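Long-range contacts in nine-heme cytochrome C (Desulfovibrio desulfuricans, PDB 1OFW), which carries nine c-type hemes and may form part of a transmembrane redox complex that passes electrons to the cytoplasm for the reduction of sulfate: residues A10-M16 / P32-L38; A79-I85 / S96-E102; A125-C130 / A216-K220. One frame throughout, in Å; residues are numbered along the deposited sequence.

Interaction 1: residues A10-M16 / P32-L38; sequences APSAIVM and PVVFNHL. With HEC (heme c), chain C.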
loop_
_atom_site.group_PDB
_atom_site.type_symbol
_atom_site.label_atom_id
_atom_site.label_comp_id
_atom_site.label_asym_id
_atom_site.label_seq_id
_atom_site.Cartn_x
_atom_site.Cartn_y
_atom_site.Cartn_z
ATOM N N ALA A 10 0.015 -13.115 -22.238
ATOM C CA ALA A 10 -0.816 -13.142 -21.063
ATOM C C ALA A 10 -2.056 -12.307 -21.315
ATOM O O ALA A 10 -2.035 -11.369 -22.111
ATOM C CB ALA A 10 -0.146 -12.586 -19.804
ATOM N N PRO A 11 -3.166 -12.622 -20.666
ATOM C CA PRO A 11 -4.327 -11.767 -20.810
ATOM C C PRO A 11 -4.001 -10.392 -20.220
ATOM O O PRO A 11 -3.172 -10.282 -19.330
ATOM C CB PRO A 11 -5.407 -12.495 -20.031
ATOM C CG PRO A 11 -4.911 -13.896 -19.911
ATOM C CD PRO A 11 -3.411 -13.765 -19.783
ATOM N N SER A 12 -4.605 -9.390 -20.803
ATOM C CA SER A 12 -4.329 -8.012 -20.409
ATOM C C SER A 12 -4.710 -7.807 -18.966
ATOM O O SER A 12 -3.979 -7.169 -18.199
ATOM C CB SER A 12 -5.114 -7.065 -21.337
ATOM O OG SER A 12 -4.697 -5.711 -21.121
ATOM N N ALA A 13 -5.873 -8.326 -18.625
ATOM C CA ALA A 13 -6.375 -8.345 -17.254
ATOM C C ALA A 13 -7.006 -9.712 -16.985
ATOM O O ALA A 13 -7.565 -10.281 -17.913
ATOM C CB ALA A 13 -7.350 -7.214 -16.999
ATOM N N ILE A 14 -6.884 -10.212 -15.773
ATOM C CA ILE A 14 -7.115 -11.581 -15.389
ATOM C C ILE A 14 -7.939 -11.629 -14.108
ATOM O O ILE A 14 -7.460 -11.060 -13.134
ATOM C CB ILE A 14 -5.759 -12.318 -15.119
ATOM C CG1 ILE A 14 -4.818 -12.329 -16.318
ATOM C CG2 ILE A 14 -5.991 -13.713 -14.550
ATOM C CD1 ILE A 14 -3.356 -12.654 -16.053
ATOM N N VAL A 15 -9.067 -12.306 -14.082
ATOM C CA VAL A 15 -9.727 -12.596 -12.805
ATOM C C VAL A 15 -9.050 -13.817 -12.153
ATOM O O VAL A 15 -8.955 -14.884 -12.772
ATOM C CB VAL A 15 -11.215 -12.887 -12.927
ATOM C CG1 VAL A 15 -11.841 -12.920 -11.545
ATOM C CG2 VAL A 15 -11.925 -11.840 -13.792
ATOM N N MET A 16 -8.592 -13.666 -10.924
ATOM C CA MET A 16 -7.982 -14.677 -10.097
ATOM C C MET A 16 -8.946 -15.131 -9.018
ATOM O O MET A 16 -9.468 -14.370 -8.203
ATOM C CB MET A 16 -6.696 -14.147 -9.453
ATOM C CG MET A 16 -5.682 -13.641 -10.480
ATOM S SD MET A 16 -4.239 -12.872 -9.745
ATOM C CE MET A 16 -3.446 -14.286 -8.997
ATOM N N PRO A 32 -13.094 -12.216 -5.833
ATOM C CA PRO A 32 -11.934 -12.456 -6.683
ATOM C C PRO A 32 -11.160 -11.187 -7.016
ATOM O O PRO A 32 -11.675 -10.079 -6.932
ATOM C CB PRO A 32 -12.549 -13.092 -7.930
ATOM C CG PRO A 32 -13.817 -13.724 -7.431
ATOM C CD PRO A 32 -14.345 -12.747 -6.379
ATOM N N VAL A 33 -9.915 -11.369 -7.391
ATOM C CA VAL A 33 -8.975 -10.285 -7.716
ATOM C C VAL A 33 -8.800 -10.120 -9.215
ATOM O O VAL A 33 -8.481 -11.109 -9.886
ATOM C CB VAL A 33 -7.618 -10.579 -7.071
ATOM C CG1 VAL A 33 -6.591 -9.555 -7.481
ATOM C CG2 VAL A 33 -7.744 -10.632 -5.545
ATOM N N VAL A 34 -8.991 -8.907 -9.713
ATOM C CA VAL A 34 -8.697 -8.651 -11.124
ATOM C C VAL A 34 -7.301 -8.039 -11.188
ATOM O O VAL A 34 -7.037 -6.935 -10.706
ATOM C CB VAL A 34 -9.728 -7.748 -11.781
ATOM C CG1 VAL A 34 -9.344 -7.529 -13.242
ATOM C CG2 VAL A 34 -11.122 -8.356 -11.702
ATOM N N PHE A 35 -6.361 -8.780 -11.727
ATOM C CA PHE A 35 -4.964 -8.454 -11.827
ATOM C C PHE A 35 -4.704 -7.866 -13.207
ATOM O O PHE A 35 -5.026 -8.506 -14.209
ATOM C CB PHE A 35 -4.125 -9.709 -11.600
ATOM C CG PHE A 35 -2.641 -9.485 -11.792
ATOM C CD1 PHE A 35 -1.901 -8.752 -10.870
ATOM C CD2 PHE A 35 -1.962 -9.972 -12.882
ATOM C CE1 PHE A 35 -0.565 -8.538 -11.014
ATOM C CE2 PHE A 35 -0.610 -9.752 -13.010
ATOM C CZ PHE A 35 0.125 -9.017 -12.111
ATOM N N ASN A 36 -4.142 -6.663 -13.278
ATOM C CA ASN A 36 -3.838 -5.982 -14.527
ATOM C C ASN A 36 -2.435 -6.342 -14.970
ATOM O O ASN A 36 -1.413 -5.752 -14.581
ATOM C CB ASN A 36 -4.027 -4.461 -14.341
ATOM C CG ASN A 36 -4.090 -3.773 -15.693
ATOM O OD1 ASN A 36 -3.334 -4.162 -16.581
ATOM N ND2 ASN A 36 -4.958 -2.766 -15.841
ATOM N N HIS A 37 -2.359 -7.412 -15.778
ATOM C CA HIS A 37 -1.091 -7.949 -16.207
ATOM C C HIS A 37 -0.355 -6.965 -17.104
ATOM O O HIS A 37 0.861 -6.851 -17.059
ATOM C CB HIS A 37 -1.304 -9.299 -16.920
ATOM C CG HIS A 37 -0.079 -10.146 -16.981
ATOM N ND1 HIS A 37 0.996 -9.938 -17.808
ATOM C CD2 HIS A 37 0.280 -11.250 -16.251
ATOM C CE1 HIS A 37 1.921 -10.856 -17.600
ATOM N NE2 HIS A 37 1.513 -11.677 -16.650
ATOM N N LEU A 38 -1.133 -6.259 -17.926
ATOM C CA LEU A 38 -0.547 -5.285 -18.856
ATOM C C LEU A 38 0.254 -4.250 -18.080
ATOM O O LEU A 38 1.395 -3.980 -18.465
ATOM C CB LEU A 38 -1.665 -4.661 -19.678
ATOM C CG LEU A 38 -1.245 -3.552 -20.665
ATOM C CD1 LEU A 38 -0.609 -4.181 -21.886
ATOM C CD2 LEU A 38 -2.398 -2.642 -21.046
HETATM FE FE HEC C . 2.555 -13.192 -15.832
HETATM C CHA HEC C . -0.429 -14.806 -15.589
HETATM C CHB HEC C . 3.190 -14.740 -18.822
HETATM C CHC HEC C . 5.250 -11.180 -16.299
HETATM C CHD HEC C . 2.221 -12.042 -12.629
HETATM N NA HEC C . 1.588 -14.506 -16.958
HETATM C C1A HEC C . 0.341 -15.036 -16.711
HETATM C C2A HEC C . -0.022 -15.930 -17.805
HETATM C C3A HEC C . 0.986 -15.916 -18.685
HETATM C C4A HEC C . 2.009 -15.029 -18.177
HETATM C CMA HEC C . 1.147 -16.663 -20.028
HETATM C CAA HEC C . -1.320 -16.762 -17.885
HETATM C CBA HEC C . -0.975 -18.143 -17.279
HETATM C CGA HEC C . -2.114 -19.090 -17.016
HETATM O O1A HEC C . -3.265 -18.676 -16.773
HETATM O O2A HEC C . -1.823 -20.317 -17.064
HETATM N NB HEC C . 3.957 -13.040 -17.241
HETATM C C1B HEC C . 4.083 -13.782 -18.416
HETATM C C2B HEC C . 5.282 -13.367 -19.122
HETATM C C3B HEC C . 5.823 -12.332 -18.457
HETATM C C4B HEC C . 4.984 -12.136 -17.267
HETATM C CMB HEC C . 5.776 -14.037 -20.428
HETATM C CAB HEC C . 7.037 -11.465 -18.771
HETATM C CBB HEC C . 6.900 -10.710 -20.099
HETATM N NC HEC C . 3.532 -11.891 -14.691
HETATM C C1C HEC C . 4.618 -11.157 -15.068
HETATM C C2C HEC C . 5.046 -10.320 -13.976
HETATM C C3C HEC C . 4.239 -10.581 -12.934
HETATM C C4C HEC C . 3.269 -11.552 -13.368
HETATM C CMC HEC C . 6.264 -9.374 -14.032
HETATM C CAC HEC C . 4.303 -10.069 -11.490
HETATM C CBC HEC C . 4.276 -8.544 -11.343
HETATM N ND HEC C . 1.209 -13.426 -14.383
HETATM C C1D HEC C . 1.226 -12.865 -13.119
HETATM C C2D HEC C . 0.039 -13.232 -12.409
HETATM C C3D HEC C . -0.750 -13.930 -13.247
HETATM C C4D HEC C . 0.011 -14.082 -14.485
HETATM C CMD HEC C . -0.220 -12.813 -10.932
HETATM C CAD HEC C . -2.163 -14.465 -13.013
HETATM C CBD HEC C . -2.197 -15.971 -12.672
HETATM C CGD HEC C . -3.677 -16.419 -12.511
HETATM O O1D HEC C . -3.920 -17.020 -11.446
HETATM O O2D HEC C . -4.519 -16.199 -13.396
HETATM O O HOH W 1 -5.296 -4.313 -18.797
#
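Pro32 leads into the strand, its CB resting 3.7 Å from Val15 CG1; as a ring without an amide hydrogen, it fits where pairing has not yet begun. Val33 starts the pairing: its N donates to Met16 O (3.1 Å) and its O accepts from Met16 N (2.8 Å), an antiparallel hydrogen-bonded pair. At Val34, opposite Val15, the amides turn outward, Val34 N to Asn132 and Val15 N to Asn155. Val34 CG2 and Val15 CG2 approach to 4.1 Å on the face they share, where Val34 and Ala13 meet helix 152-164. Strands 13-16 and 33-36 thus make the small two-stranded antiparallel sheet at the start of the first cytochrome c3-like region, and its other face, with Ile14, Met16, Val33 and Phe35, looks onto hemes. Phe35 pairs with Ile14 through Phe35 N to Ile14 O (2.9 Å) and Ile14 N to Phe35 O (3.0 Å). Heme CMD lies over one face of the flat Phe35 ring, and Met16 SD, 5.2 Å from the Phe35 centroid, makes an oblique Met-aromatic contact. Asn36 is the N-cap of helix 37-43: its OD1 accepts from Ile39 N and from a water that also donates to Ser12 OG, itself hydrogen-bonded to Glu4 O. His37 binds the heme iron through NE2 at 2.0 Å, with His51 as the second axial ligand and Glu41 holding ND1; the small Ala10 fits over the imidazole, Ala10 CB lying 3.5 Å from the His37 centroid in a CH-pi contact. Leu38 N donates to Ser12 O at 3.0 Å.

Interaction 2: residues A79-I85 / S96-E102; sequences AMHATNI and SCVSCHE. With HEC (heme c), chain E.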
loop_
_atom_site.group_PDB
_atom_site.type_symbol
_atom_site.label_atom_id
_atom_site.label_comp_id
_atom_site.label_asym_id
_atom_site.label_seq_id
_atom_site.Cartn_x
_atom_site.Cartn_y
_atom_site.Cartn_z
ATOM N N ALA A 79 1.118 -17.383 -0.792
ATOM C CA ALA A 79 1.721 -16.943 -2.047
ATOM C C ALA A 79 1.340 -15.508 -2.426
ATOM O O ALA A 79 2.165 -14.802 -3.041
ATOM C CB ALA A 79 1.308 -17.911 -3.144
ATOM N N MET A 80 0.120 -15.103 -2.084
ATOM C CA MET A 80 -0.333 -13.791 -2.533
ATOM C C MET A 80 -0.026 -12.692 -1.536
ATOM O O MET A 80 0.100 -11.531 -1.916
ATOM C CB MET A 80 -1.832 -13.884 -2.785
ATOM C CG MET A 80 -2.197 -14.942 -3.834
ATOM S SD MET A 80 -1.527 -14.543 -5.466
ATOM C CE MET A 80 -0.737 -16.061 -5.908
ATOM N N HIS A 81 0.091 -13.024 -0.245
ATOM C CA HIS A 81 0.213 -11.995 0.771
ATOM C C HIS A 81 1.460 -12.076 1.652
ATOM O O HIS A 81 1.612 -11.192 2.517
ATOM C CB HIS A 81 -0.992 -12.093 1.675
ATOM C CG HIS A 81 -2.352 -12.174 1.089
ATOM N ND1 HIS A 81 -2.983 -13.388 1.140
ATOM C CD2 HIS A 81 -3.260 -11.327 0.543
ATOM C CE1 HIS A 81 -4.197 -13.284 0.630
ATOM N NE2 HIS A 81 -4.384 -12.044 0.249
ATOM N N ALA A 82 2.315 -13.075 1.475
ATOM C CA ALA A 82 3.453 -13.206 2.381
ATOM C C ALA A 82 4.308 -11.948 2.483
ATOM O O ALA A 82 4.641 -11.315 1.484
ATOM C CB ALA A 82 4.364 -14.326 1.897
ATOM N N THR A 83 4.734 -11.552 3.684
ATOM C CA THR A 83 5.658 -10.434 3.775
ATOM C C THR A 83 7.010 -10.803 4.343
ATOM O O THR A 83 7.936 -9.990 4.295
ATOM C CB THR A 83 5.087 -9.298 4.651
ATOM O OG1 THR A 83 4.743 -9.848 5.912
ATOM C CG2 THR A 83 3.838 -8.752 3.980
ATOM N N ASN A 84 7.162 -11.985 4.884
ATOM C CA ASN A 84 8.453 -12.378 5.444
ATOM C C ASN A 84 9.007 -13.571 4.672
ATOM O O ASN A 84 9.105 -14.684 5.165
ATOM C CB ASN A 84 8.263 -12.697 6.933
ATOM C CG ASN A 84 7.243 -13.779 7.206
ATOM O OD1 ASN A 84 6.328 -14.014 6.417
ATOM N ND2 ASN A 84 7.369 -14.455 8.348
ATOM N N ILE A 85 9.336 -13.335 3.413
ATOM C CA ILE A 85 9.830 -14.335 2.487
ATOM C C ILE A 85 11.352 -14.433 2.601
ATOM O O ILE A 85 12.079 -13.457 2.369
ATOM C CB ILE A 85 9.450 -13.971 1.036
ATOM C CG1 ILE A 85 7.943 -13.761 0.877
ATOM C CG2 ILE A 85 9.959 -15.029 0.067
ATOM C CD1 ILE A 85 7.538 -13.087 -0.419
ATOM N N SER A 96 5.410 -12.209 -3.452
ATOM C CA SER A 96 3.980 -12.074 -3.380
ATOM C C SER A 96 3.500 -10.666 -3.780
ATOM O O SER A 96 4.333 -9.764 -3.926
ATOM C CB SER A 96 3.453 -12.439 -1.997
ATOM O OG SER A 96 3.775 -11.364 -1.150
ATOM N N CYS A 97 2.200 -10.508 -3.969
ATOM C CA CYS A 97 1.638 -9.206 -4.328
ATOM C C CYS A 97 2.007 -8.189 -3.251
ATOM O O CYS A 97 2.503 -7.104 -3.542
ATOM C CB CYS A 97 0.139 -9.273 -4.450
ATOM S SG CYS A 97 -0.646 -10.621 -5.355
ATOM N N VAL A 98 1.772 -8.589 -1.997
ATOM C CA VAL A 98 2.013 -7.660 -0.892
ATOM C C VAL A 98 3.454 -7.331 -0.690
ATOM O O VAL A 98 3.853 -6.178 -0.453
ATOM C CB VAL A 98 1.383 -8.236 0.390
ATOM C CG1 VAL A 98 1.719 -7.379 1.604
ATOM C CG2 VAL A 98 -0.111 -8.343 0.214
ATOM N N SER A 99 4.430 -8.191 -0.748
ATOM C CA SER A 99 5.839 -8.074 -0.527
ATOM C C SER A 99 6.425 -7.211 -1.632
ATOM O O SER A 99 7.236 -6.365 -1.249
ATOM C CB SER A 99 6.567 -9.408 -0.436
ATOM O OG SER A 99 6.940 -9.826 -1.734
ATOM N N CYS A 100 6.054 -7.390 -2.888
ATOM C CA CYS A 100 6.653 -6.459 -3.842
ATOM C C CYS A 100 6.164 -5.032 -3.633
ATOM O O CYS A 100 6.960 -4.104 -3.718
ATOM C CB CYS A 100 6.334 -6.923 -5.265
ATOM S SG CYS A 100 7.109 -5.816 -6.452
ATOM N N HIS A 101 4.871 -4.873 -3.364
ATOM C CA HIS A 101 4.346 -3.516 -3.146
ATOM C C HIS A 101 5.072 -2.916 -1.941
ATOM O O HIS A 101 5.458 -1.731 -1.939
ATOM C CB HIS A 101 2.841 -3.569 -3.035
ATOM C CG HIS A 101 2.083 -3.942 -4.263
ATOM N ND1 HIS A 101 0.751 -4.230 -4.191
ATOM C CD2 HIS A 101 2.434 -4.102 -5.556
ATOM C CE1 HIS A 101 0.290 -4.546 -5.418
ATOM N NE2 HIS A 101 1.307 -4.464 -6.258
ATOM N N GLU A 102 5.300 -3.728 -0.919
ATOM C CA GLU A 102 6.024 -3.172 0.238
ATOM C C GLU A 102 7.409 -2.747 -0.166
ATOM O O GLU A 102 7.869 -1.686 0.278
ATOM C CB GLU A 102 6.162 -4.191 1.373
ATOM C CG GLU A 102 4.915 -4.493 2.135
ATOM C CD GLU A 102 5.179 -5.197 3.466
ATOM O OE1 GLU A 102 4.220 -5.285 4.255
ATOM O OE2 GLU A 102 6.319 -5.657 3.694
HETATM FE FE HEC E . 1.145 -4.860 -8.208
HETATM C CHA HEC E . 0.412 -1.743 -9.279
HETATM C CHB HEC E . -2.206 -5.456 -7.604
HETATM C CHC HEC E . 1.806 -8.146 -7.769
HETATM C CHD HEC E . 4.488 -4.219 -8.577
HETATM N NA HEC E . -0.530 -3.776 -8.305
HETATM C C1A HEC E . -0.647 -2.481 -8.784
HETATM C C2A HEC E . -2.022 -2.073 -8.652
HETATM C C3A HEC E . -2.708 -3.056 -8.071
HETATM C C4A HEC E . -1.795 -4.189 -7.970
HETATM C CMA HEC E . -4.149 -3.067 -7.613
HETATM C CAA HEC E . -2.555 -0.707 -9.148
HETATM C CBA HEC E . -2.634 -0.649 -10.705
HETATM C CGA HEC E . -3.596 -1.744 -11.175
HETATM O O1A HEC E . -4.789 -1.537 -10.966
HETATM O O2A HEC E . -3.087 -2.777 -11.676
HETATM N NB HEC E . 0.022 -6.456 -7.773
HETATM C C1B HEC E . -1.349 -6.546 -7.575
HETATM C C2B HEC E . -1.727 -7.920 -7.325
HETATM C C3B HEC E . -0.596 -8.668 -7.352
HETATM C C4B HEC E . 0.484 -7.762 -7.655
HETATM C CMB HEC E . -3.169 -8.360 -7.066
HETATM C CAB HEC E . -0.364 -10.158 -7.104
HETATM C CBB HEC E . -1.309 -11.099 -7.924
HETATM N NC HEC E . 2.818 -5.953 -8.156
HETATM C C1C HEC E . 2.910 -7.323 -7.912
HETATM C C2C HEC E . 4.303 -7.716 -7.818
HETATM C C3C HEC E . 5.036 -6.624 -8.065
HETATM C C4C HEC E . 4.120 -5.526 -8.271
HETATM C CMC HEC E . 4.716 -9.154 -7.433
HETATM C CAC HEC E . 6.536 -6.407 -8.068
HETATM C CBC HEC E . 7.414 -7.610 -8.493
HETATM N ND HEC E . 2.232 -3.293 -8.812
HETATM C C1D HEC E . 3.600 -3.226 -8.892
HETATM C C2D HEC E . 3.985 -1.920 -9.384
HETATM C C3D HEC E . 2.854 -1.260 -9.671
HETATM C C4D HEC E . 1.737 -2.082 -9.255
HETATM C CMD HEC E . 5.428 -1.464 -9.547
HETATM C CAD HEC E . 2.681 0.120 -10.321
HETATM C CBD HEC E . 2.856 0.001 -11.854
HETATM C CGD HEC E . 2.973 1.353 -12.538
HETATM O O1D HEC E . 2.623 1.463 -13.735
HETATM O O2D HEC E . 3.432 2.307 -11.889
HETATM O O HOH W 2 7.341 -7.732 2.578
#
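Ser96 places its hydroxyl against the turn that leaves helix 76-81, with OG donating to Ala82 O at 2.8 Å. The same oxygen works as the N-cap of helix 97-107, accepting from Ser99 N at 3.3 Å, and Ser99 OG answers with a weak bond from Ser96 N, also 3.3 Å, which completes a capping box. A serine suits position 96 because its hydroxyl can give to Ala82 O while accepting from Ser99 N. The helix so capped opens with the CXXCH heme-binding motif: Cys97 SG and Cys100 SG are joined to the heme vinyl-derived carbons CAB and CAC, each at 1.8 Å, and His101 NE2 binds the iron at 2.0 Å, with His40 as the other axial ligand. Met80 O faces the first turn of this helix and receives weak bonds from Cys97 N (3.1 Å) and Val98 N (3.4 Å), whose amides have no earlier helical carbonyl to bind. Next to it Met80 SD packs 4.0 Å from Cys97 SG. Branched Val98 fills the space beside His81, an axial ligand of heme 5 together with His131, its ND1 hydrogen-bonded to Asp77 O; Val98 CG2 lies 4.1 Å from His81 CB and near the plane of the imidazole. On its other branch, Val98 CG1 meets Thr83 CG2 at 3.5 Å. Glu102 salt-bridges Arg122 through OE1, while Glu102 OE2 accepts from a water 2.6 Å away that also donates to Thr83 O at 2.9 Å.

Interaction 3: residues A125-C130 / A216-K220; sequences AWCATC and AFHNK. With HEC (heme c), chain F.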
loop_
_atom_site.group_PDB
_atom_site.type_symbol
_atom_site.label_atom_id
_atom_site.label_comp_id
_atom_site.label_asym_id
_atom_site.label_seq_id
_atom_site.Cartn_x
_atom_site.Cartn_y
_atom_site.Cartn_z
ATOM N N ALA A 125 -10.611 -1.487 3.130
ATOM C CA ALA A 125 -10.367 -0.767 1.891
ATOM C C ALA A 125 -9.042 -1.157 1.245
ATOM O O ALA A 125 -8.850 -1.063 0.033
ATOM C CB ALA A 125 -10.391 0.742 2.137
ATOM N N TRP A 126 -8.109 -1.609 2.106
ATOM C CA TRP A 126 -6.821 -2.146 1.637
ATOM C C TRP A 126 -7.097 -3.467 0.920
ATOM O O TRP A 126 -6.691 -3.628 -0.239
ATOM C CB TRP A 126 -5.856 -2.289 2.792
ATOM C CG TRP A 126 -4.490 -2.734 2.415
ATOM C CD1 TRP A 126 -3.490 -2.032 1.812
ATOM C CD2 TRP A 126 -3.938 -4.046 2.615
ATOM N NE1 TRP A 126 -2.382 -2.787 1.617
ATOM C CE2 TRP A 126 -2.626 -4.049 2.116
ATOM C CE3 TRP A 126 -4.457 -5.213 3.188
ATOM C CZ2 TRP A 126 -1.810 -5.178 2.160
ATOM C CZ3 TRP A 126 -3.647 -6.317 3.229
ATOM C CH2 TRP A 126 -2.334 -6.303 2.725
ATOM N N CYS A 127 -7.799 -4.393 1.561
ATOM C CA CYS A 127 -8.147 -5.634 0.878
ATOM C C CYS A 127 -8.842 -5.392 -0.473
ATOM O O CYS A 127 -8.553 -6.072 -1.464
ATOM C CB CYS A 127 -9.074 -6.503 1.713
ATOM S SG CYS A 127 -8.704 -6.749 3.465
ATOM N N ALA A 128 -9.765 -4.445 -0.481
ATOM C CA ALA A 128 -10.657 -4.199 -1.602
ATOM C C ALA A 128 -9.925 -3.626 -2.785
ATOM O O ALA A 128 -10.427 -3.658 -3.899
ATOM C CB ALA A 128 -11.825 -3.295 -1.167
ATOM N N THR A 129 -8.721 -3.109 -2.588
ATOM C CA THR A 129 -7.896 -2.599 -3.679
ATOM C C THR A 129 -7.562 -3.730 -4.638
ATOM O O THR A 129 -7.533 -3.536 -5.856
ATOM C CB THR A 129 -6.609 -1.922 -3.164
ATOM O OG1 THR A 129 -7.003 -0.865 -2.274
ATOM C CG2 THR A 129 -5.847 -1.319 -4.314
ATOM N N CYS A 130 -7.310 -4.915 -4.075
ATOM C CA CYS A 130 -7.123 -6.105 -4.889
ATOM C C CYS A 130 -8.407 -6.910 -5.049
ATOM O O CYS A 130 -8.691 -7.372 -6.152
ATOM C CB CYS A 130 -6.023 -6.978 -4.287
ATOM S SG CYS A 130 -4.440 -6.119 -4.226
ATOM N N ALA A 216 -3.783 3.703 -6.419
ATOM C CA ALA A 216 -4.690 2.646 -6.067
ATOM C C ALA A 216 -4.885 2.442 -4.579
ATOM O O ALA A 216 -6.003 2.218 -4.141
ATOM C CB ALA A 216 -4.177 1.300 -6.618
ATOM N N PHE A 217 -3.792 2.507 -3.817
ATOM C CA PHE A 217 -3.865 2.195 -2.380
ATOM C C PHE A 217 -4.143 3.439 -1.534
ATOM O O PHE A 217 -4.653 3.280 -0.422
ATOM C CB PHE A 217 -2.599 1.469 -1.907
ATOM C CG PHE A 217 -2.655 0.005 -2.368
ATOM C CD1 PHE A 217 -2.119 -0.392 -3.567
ATOM C CD2 PHE A 217 -3.282 -0.902 -1.552
ATOM C CE1 PHE A 217 -2.239 -1.742 -3.933
ATOM C CE2 PHE A 217 -3.363 -2.231 -1.890
ATOM C CZ PHE A 217 -2.806 -2.648 -3.073
ATOM N N HIS A 218 -3.864 4.616 -2.064
ATOM C CA HIS A 218 -4.197 5.885 -1.366
ATOM C C HIS A 218 -5.632 6.194 -1.723
ATOM O O HIS A 218 -5.921 7.048 -2.567
ATOM C CB HIS A 218 -3.236 6.965 -1.807
ATOM C CG HIS A 218 -1.797 6.734 -1.480
ATOM N ND1 HIS A 218 -0.808 7.461 -2.067
ATOM C CD2 HIS A 218 -1.127 5.884 -0.665
ATOM C CE1 HIS A 218 0.387 7.095 -1.625
ATOM N NE2 HIS A 218 0.200 6.107 -0.755
ATOM N N ASN A 219 -6.525 5.432 -1.116
ATOM C CA ASN A 219 -7.857 5.330 -1.707
ATOM C C ASN A 219 -8.964 5.966 -0.880
ATOM O O ASN A 219 -10.128 5.592 -1.041
ATOM C CB ASN A 219 -8.158 3.853 -1.981
ATOM C CG ASN A 219 -7.963 2.985 -0.761
ATOM O OD1 ASN A 219 -8.059 3.389 0.402
ATOM N ND2 ASN A 219 -7.642 1.717 -1.022
ATOM N N LYS A 220 -8.663 6.907 0.001
ATOM C CA LYS A 220 -9.644 7.754 0.685
ATOM C C LYS A 220 -9.153 9.186 0.481
ATOM O O LYS A 220 -7.946 9.400 0.452
ATOM C CB LYS A 220 -9.789 7.446 2.154
ATOM C CG LYS A 220 -10.222 6.056 2.532
ATOM C CD LYS A 220 -11.682 5.791 2.325
ATOM C CE LYS A 220 -12.146 4.460 2.895
ATOM N NZ LYS A 220 -13.057 3.761 1.942
HETATM FE FE HEC F . 1.679 5.283 0.366
HETATM C CHA HEC F . -0.692 3.348 1.977
HETATM C CHB HEC F . 2.201 2.764 -1.854
HETATM C CHC HEC F . 3.930 7.205 -1.317
HETATM C CHD HEC F . 1.240 7.742 2.679
HETATM N NA HEC F . 0.918 3.456 0.118
HETATM C C1A HEC F . -0.004 2.806 0.899
HETATM C C2A HEC F . -0.162 1.433 0.476
HETATM C C3A HEC F . 0.661 1.252 -0.591
HETATM C C4A HEC F . 1.306 2.527 -0.838
HETATM C CMA HEC F . 0.906 -0.034 -1.391
HETATM C CAA HEC F . -1.077 0.424 1.157
HETATM C CBA HEC F . -0.463 -0.050 2.514
HETATM C CGA HEC F . 0.633 -1.056 2.273
HETATM O O1A HEC F . 0.394 -2.049 1.553
HETATM O O2A HEC F . 1.770 -0.888 2.753
HETATM N NB HEC F . 2.834 5.035 -1.257
HETATM C C1B HEC F . 2.944 3.908 -2.050
HETATM C C2B HEC F . 3.943 4.084 -3.069
HETATM C C3B HEC F . 4.447 5.323 -2.919
HETATM C C4B HEC F . 3.733 5.923 -1.789
HETATM C CMB HEC F . 4.300 2.959 -4.078
HETATM C CAB HEC F . 5.549 6.027 -3.714
HETATM C CBB HEC F . 5.219 6.156 -5.208
HETATM N NC HEC F . 2.454 7.099 0.660
HETATM C C1C HEC F . 3.344 7.732 -0.192
HETATM C C2C HEC F . 3.588 9.092 0.295
HETATM C C3C HEC F . 2.877 9.229 1.431
HETATM C C4C HEC F . 2.127 8.001 1.654
HETATM C CMC HEC F . 4.514 10.103 -0.395
HETATM C CAC HEC F . 2.869 10.424 2.401
HETATM C CBC HEC F . 2.378 11.749 1.768
HETATM N ND HEC F . 0.569 5.451 2.014
HETATM C C1D HEC F . 0.497 6.591 2.834
HETATM C C2D HEC F . -0.492 6.365 3.870
HETATM C C3D HEC F . -1.039 5.158 3.679
HETATM C C4D HEC F . -0.384 4.593 2.521
HETATM C CMD HEC F . -0.821 7.401 4.952
HETATM C CAD HEC F . -2.177 4.470 4.453
HETATM C CBD HEC F . -1.669 3.298 5.344
HETATM C CGD HEC F . -2.885 2.421 5.748
HETATM O O1D HEC F . -3.655 2.880 6.592
HETATM O O2D HEC F . -3.068 1.305 5.218
#
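This is a contact between helix 124-130 and the end of helix 212-217 with the turn that follows it, made mostly by side chains; it joins the two cytochrome c3-like halves of the chain beside heme 4, the heme set between the two tetraheme clusters. Phe217 is its centre: Thr129 CG2 sits 3.5 Å from the Phe217 ring centroid in a CH-pi contact, and the heme methyl CMA lies over the opposite face, so a flat ring suits this slot. Trp126 CD1 touches Phe217 CD2 at 3.6 Å, with the rings oblique, and Trp126 NE1 donates to the heme propionate O1A at 2.9 Å. Asn219 ND2 makes a weak bond to Ala125 O (3.2 Å), which also accepts from Thr129 OG1 (3.0 Å). After Phe217 the helix ends, and His218 turns away to bind the iron through NE2 at 2.0 Å, with His115 as its partner ligand. Helix 97-107 flanks the contact, with Val98 against Trp126 and His101 against Phe217, while Val33 of strand 33-36 packs on Cys130 in helix 124-130.

Overall arrangement
From the N terminus the three contacts follow one another in series, with none nested in or crossing another. Interaction 1 closes a loop of 15 residues without helix or strand, and interaction 2 closes a similar one of ten; both belong to the first cytochrome c3-like region. Interaction 3 spans 85 residues, bringing the last CXXC helix of that region to helix 212-217 of the second cytochrome c3-like region. In space they meet pairwise, with centres about 16 to 17 Å apart: Met16 touches Met80, and strand 33-36 and helix 97-107 both lean on interaction 3. Together they tie the N-terminal sheet beside heme 1 and the CXXC helices of hemes 3 and 5 to heme 4.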